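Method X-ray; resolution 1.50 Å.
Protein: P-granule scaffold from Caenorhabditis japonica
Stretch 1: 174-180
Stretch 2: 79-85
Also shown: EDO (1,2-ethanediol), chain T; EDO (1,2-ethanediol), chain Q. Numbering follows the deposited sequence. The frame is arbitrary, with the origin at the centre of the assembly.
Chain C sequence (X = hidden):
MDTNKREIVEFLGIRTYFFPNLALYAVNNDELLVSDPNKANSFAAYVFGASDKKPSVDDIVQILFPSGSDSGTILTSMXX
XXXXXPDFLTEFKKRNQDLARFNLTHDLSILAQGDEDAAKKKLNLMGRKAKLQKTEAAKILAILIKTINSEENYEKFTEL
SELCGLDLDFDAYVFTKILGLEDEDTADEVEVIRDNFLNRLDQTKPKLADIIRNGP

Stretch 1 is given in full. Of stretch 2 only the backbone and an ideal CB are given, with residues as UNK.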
ATOM      1  N   VAL C 174      15.062  -9.641   1.284  1.00 17.34           N
ATOM      2  CA  VAL C 174      16.448  -9.328   1.642  1.00 18.61           C
ATOM      3  C   VAL C 174      16.501  -8.545   2.943  1.00 19.40           C
ATOM      4  O   VAL C 174      17.274  -8.880   3.848  1.00 18.24           O
ATOM      5  CB  VAL C 174      17.150  -8.557   0.515  1.00 16.36           C
ATOM      6  CG1 VAL C 174      18.559  -8.144   0.935  1.00 19.03           C
ATOM      7  CG2 VAL C 174      17.236  -9.387  -0.791  1.00 19.10           C
ATOM      8  N   PHE C 175      15.693  -7.481   3.067  1.00 18.23           N
ATOM      9  CA  PHE C 175      15.685  -6.720   4.328  1.00 17.66           C
ATOM     10  C   PHE C 175      15.315  -7.608   5.510  1.00 18.49           C
ATOM     11  O   PHE C 175      15.903  -7.490   6.590  1.00 19.06           O
ATOM     12  CB  PHE C 175      14.717  -5.528   4.262  1.00 18.54           C
ATOM     13  CG  PHE C 175      15.232  -4.335   3.468  1.00 18.31           C
ATOM     14  CD1 PHE C 175      16.394  -3.663   3.860  1.00 18.23           C
ATOM     15  CD2 PHE C 175      14.529  -3.843   2.353  1.00 18.39           C
ATOM     16  CE1 PHE C 175      16.873  -2.546   3.155  1.00 19.82           C
ATOM     17  CE2 PHE C 175      15.001  -2.712   1.659  1.00 17.97           C
ATOM     18  CZ  PHE C 175      16.175  -2.081   2.046  1.00 18.22           C
ATOM     19  N   THR C 176      14.322  -8.479   5.343  1.00 18.79           N
ATOM     20  CA  THR C 176      13.934  -9.369   6.427  1.00 19.44           C
ATOM     21  C   THR C 176      15.106 -10.238   6.860  1.00 19.75           C
ATOM     22  O   THR C 176      15.364 -10.393   8.064  1.00 22.86           O
ATOM     23  CB  THR C 176      12.745 -10.224   5.988  1.00 21.44           C
ATOM     24  OG1 THR C 176      11.581  -9.387   5.853  1.00 21.69           O
ATOM     25  CG2 THR C 176      12.444 -11.325   6.978  1.00 21.99           C
ATOM     26  N   LYS C 177      15.842 -10.794   5.896  1.00 19.58           N
ATOM     27  CA  LYS C 177      16.988 -11.650   6.210  1.00 23.85           C
ATOM     28  C   LYS C 177      18.084 -10.862   6.920  1.00 24.38           C
ATOM     29  O   LYS C 177      18.608 -11.305   7.958  1.00 25.13           O
ATOM     30  CB  LYS C 177      17.539 -12.288   4.921  1.00 23.22           C
ATOM     31  CG  LYS C 177      16.663 -13.365   4.275  1.00 28.74           C
ATOM     32  CD  LYS C 177      16.711 -14.693   5.026  1.00 40.73           C
ATOM     33  CE  LYS C 177      18.096 -15.315   4.961  1.00 40.76           C
ATOM     34  NZ  LYS C 177      18.122 -16.690   5.531  1.00 44.98           N
ATOM     35  N   ILE C 178      18.457  -9.683   6.381  1.00 20.89           N
ATOM     36  CA  ILE C 178      19.620  -8.955   6.892  1.00 22.89           C
ATOM     37  C   ILE C 178      19.329  -8.289   8.226  1.00 24.19           C
ATOM     38  O   ILE C 178      20.214  -8.206   9.089  1.00 26.23           O
ATOM     39  CB  ILE C 178      20.098  -7.931   5.846  1.00 22.90           C
ATOM     40  CG1 ILE C 178      20.591  -8.670   4.604  1.00 28.86           C
ATOM     41  CG2 ILE C 178      21.158  -6.989   6.429  1.00 28.41           C
ATOM     42  CD1 ILE C 178      21.850  -9.492   4.832  1.00 32.91           C
ATOM     43  N   LEU C 179      18.109  -7.800   8.426  1.00 20.52           N
ATOM     44  CA  LEU C 179      17.744  -7.114   9.653  1.00 19.87           C
ATOM     45  C   LEU C 179      17.162  -8.037  10.702  1.00 23.58           C
ATOM     46  O   LEU C 179      16.778  -7.551  11.768  1.00 26.60           O
ATOM     47  CB  LEU C 179      16.748  -6.001   9.347  1.00 22.30           C
ATOM     48  CG  LEU C 179      17.316  -4.924   8.418  1.00 19.97           C
ATOM     49  CD1 LEU C 179      16.220  -3.932   8.106  1.00 23.70           C
ATOM     50  CD2 LEU C 179      18.550  -4.252   9.002  1.00 24.01           C
ATOM     51  N   GLY C 180      17.026  -9.323  10.406  1.00 22.85           N
ATOM     52  CA  GLY C 180      16.521 -10.263  11.397  1.00 24.75           C
ATOM     53  C   GLY C 180      15.078 -10.012  11.772  1.00 26.91           C
ATOM     54  O   GLY C 180      14.722 -10.086  12.954  1.00 24.66           O
ATOM     55  N   UNK C  79      19.824   5.076  -0.295  1.00 18.23           N
ATOM     56  CA  UNK C  79      18.500   4.694   0.194  1.00 17.17           C
ATOM     57  C   UNK C  79      18.588   3.393   0.977  1.00 17.68           C
ATOM     58  O   UNK C  79      18.024   3.272   2.065  1.00 17.90           O
ATOM     59  CB  UNK C  79      17.512   4.552  -0.966  1.00 17.17           C
ATOM     60  N   UNK C  80      19.279   2.402   0.423  1.00 17.21           N
ATOM     61  CA  UNK C  80      19.416   1.114   1.105  1.00 20.98           C
ATOM     62  C   UNK C  80      20.122   1.284   2.447  1.00 21.29           C
ATOM     63  O   UNK C  80      19.697   0.703   3.444  1.00 19.61           O
ATOM     64  CB  UNK C  80      20.183   0.122   0.228  1.00 20.98           C
ATOM     65  N   UNK C  81      21.172   2.105   2.498  1.00 19.41           N
ATOM     66  CA  UNK C  81      21.858   2.348   3.765  1.00 19.87           C
ATOM     67  C   UNK C  81      20.899   2.927   4.814  1.00 22.79           C
ATOM     68  O   UNK C  81      20.894   2.505   5.982  1.00 22.27           O
ATOM     69  CB  UNK C  81      23.040   3.296   3.551  1.00 19.87           C
ATOM     70  N   UNK C  82      20.068   3.893   4.427  1.00 18.84           N
ATOM     71  CA  UNK C  82      19.117   4.453   5.384  1.00 23.10           C
ATOM     72  C   UNK C  82      18.145   3.398   5.889  1.00 29.15           C
ATOM     73  O   UNK C  82      17.805   3.372   7.075  1.00 24.60           O
ATOM     74  CB  UNK C  82      18.344   5.611   4.749  1.00 23.10           C
ATOM     75  N   UNK C  83      17.655   2.548   4.997  1.00 20.86           N
ATOM     76  CA  UNK C  83      16.699   1.524   5.397  1.00 23.85           C
ATOM     77  C   UNK C  83      17.349   0.492   6.307  1.00 25.04           C
ATOM     78  O   UNK C  83      16.661  -0.136   7.111  1.00 26.82           O
ATOM     79  CB  UNK C  83      16.105   0.839   4.165  1.00 23.85           C
ATOM     80  N   UNK C  84      18.658   0.293   6.182  1.00 22.80           N
ATOM     81  CA  UNK C  84      19.391  -0.693   6.967  1.00 24.92           C
ATOM     82  C   UNK C  84      19.726  -0.222   8.375  1.00 32.16           C
ATOM     83  O   UNK C  84      20.196  -1.034   9.176  1.00 35.77           O
ATOM     84  CB  UNK C  84      20.683  -1.069   6.240  1.00 24.92           C
ATOM     85  N   UNK C  85      19.560   1.060   8.676  1.00 24.53           N
ATOM     86  CA  UNK C  85      19.571   1.518  10.055  1.00 30.47           C
ATOM     87  C   UNK C  85      20.914   2.021  10.563  1.00 35.87           C
ATOM     88  O   UNK C  85      21.820   2.345   9.796  1.00 27.66           O
ATOM     89  CB  UNK C  85      19.098   0.378  10.960  1.00 30.47           C
TER
HETATM   90  C1  EDO T 304      20.487 -10.775  11.496  1.00 56.99           C
HETATM   91  O1  EDO T 304      21.230 -10.151  12.552  1.00 69.33           O
HETATM   92  C2  EDO T 304      21.383 -11.181  10.316  1.00 51.80           C
HETATM   93  O2  EDO T 304      22.336 -10.164   9.944  1.00 54.99           O
HETATM   94  C1  EDO Q 301      22.107  -5.217  10.409  1.00 51.27           C
HETATM   95  O1  EDO Q 301      21.537  -6.226  11.261  1.00 65.26           O
HETATM   96  C2  EDO Q 301      23.597  -5.469  10.192  1.00 56.32           C
HETATM   97  O2  EDO Q 301      23.793  -6.510   9.227  1.00 58.21           O

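Two helical segments, 174-179 and 79-84, pass at an angle of 50°, their axes no nearer than 11.7 Å. Side chains must span the gap, and what stretch 1 offers is almost wholly apolar: the ring of Phe 175, Leu 179 and the CG2 methyl of Ile 178.

Position 79 has helical backbone angles, its CA-to-CB bond points sideways, and nothing of stretch 1 lies within 5.5 Å of the ideal CB. Stretch 1 therefore sets no demand, and polar or apolar residues would serve. The residue is Asp 79, whose carboxylate leads away and is hydrogen-bonded elsewhere in the structure.

At position 80 the bond again points sideways, with the ideal CB 4.9 Å from Phe 175 CZ. A small or medium side chain would suit, and one with a methyl branch, such as Val or Thr, could reach toward the ring; Ala or Ser would fit but offer less contact. It is Thr 80, in the m rotamer, which sets its methyl CG2 4.2 Å from Phe 175 CZ, while OG1 is hydrogen-bonded elsewhere in the structure.

At 81 the CA-to-CB bond points away and 82 is out of reach, so stretch 1 sets no demand on either. They are Leu 81 and Leu 82, which make no contact with stretch 1.

Position 83 is far more restrictive. Its bond points toward stretch 1, and the ideal CB already stands 3.6 Å from Phe 175 CZ, which is van der Waals contact. A small residue is favoured, and a methyl is enough to meet the ring. Ala 83 supplies just that methyl, and its carbonyl O lies 3.9 Å from Leu 179 CD1.

Position 84 starts sideways, but its ideal CB is 4.7 Å from Leu 179 CD2 and 5.1 Å from Phe 175 CE1. That leaves room for a longer apolar chain bending into the gap; Leu, Met or Ile could be considered. Leu 84, with chi1 m and chi2 t, brings CD2 among three partners: 3.9 Å from Phe 175 CD1, at the ring's edge, 4.0 Å from Ile 178 CG2 and 4.0 Å from Leu 179 CD2. One methyl thus knits the apolar surface together without any hydrogen bond between the stretches.

At position 85 an ideal CB would point toward stretch 1 but lie 5.1 Å from Leu 179 CD2, so stretch 1 does not exclude a side chain. The backbone decides: with phi 95° and psi -161°, a CB would be jammed against the preceding carbonyl O, which calls for glycine. Gly 85 is the first residue to leave helical angles, and its N makes weak hydrogen bonds to Leu 81 O and Leu 82 O, both at 3.3 Å.

Stretch 2 (79-85) DTLLALG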
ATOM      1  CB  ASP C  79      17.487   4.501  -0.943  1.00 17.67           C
ATOM      2  CG  ASP C  79      16.896   5.781  -1.496  1.00 20.49           C
ATOM      3  OD1 ASP C  79      17.110   6.901  -0.981  1.00 19.66           O
ATOM      4  OD2 ASP C  79      16.141   5.662  -2.488  1.00 21.54           O
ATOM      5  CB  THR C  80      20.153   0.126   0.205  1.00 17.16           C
ATOM      6  OG1 THR C  80      19.495   0.182  -1.074  1.00 18.83           O
ATOM      7  CG2 THR C  80      20.096  -1.299   0.775  1.00 18.19           C
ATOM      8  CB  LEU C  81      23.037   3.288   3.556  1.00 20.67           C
ATOM      9  CG  LEU C  81      24.222   2.819   2.716  1.00 21.96           C
ATOM     10  CD1 LEU C  81      25.236   3.958   2.648  1.00 26.88           C
ATOM     11  CD2 LEU C  81      24.874   1.566   3.261  1.00 23.00           C
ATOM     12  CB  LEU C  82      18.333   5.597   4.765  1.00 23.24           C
ATOM     13  CG  LEU C  82      19.138   6.850   4.446  1.00 20.93           C
ATOM     14  CD1 LEU C  82      18.229   7.895   3.845  1.00 23.66           C
ATOM     15  CD2 LEU C  82      19.788   7.383   5.736  1.00 24.76           C
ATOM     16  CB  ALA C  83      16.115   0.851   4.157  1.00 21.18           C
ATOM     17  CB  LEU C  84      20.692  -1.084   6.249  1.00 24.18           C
ATOM     18  CG  LEU C  84      20.522  -1.983   5.019  1.00 23.74           C
ATOM     19  CD1 LEU C  84      21.847  -2.145   4.255  1.00 24.36           C
ATOM     20  CD2 LEU C  84      19.951  -3.352   5.379  1.00 26.49           C
TER
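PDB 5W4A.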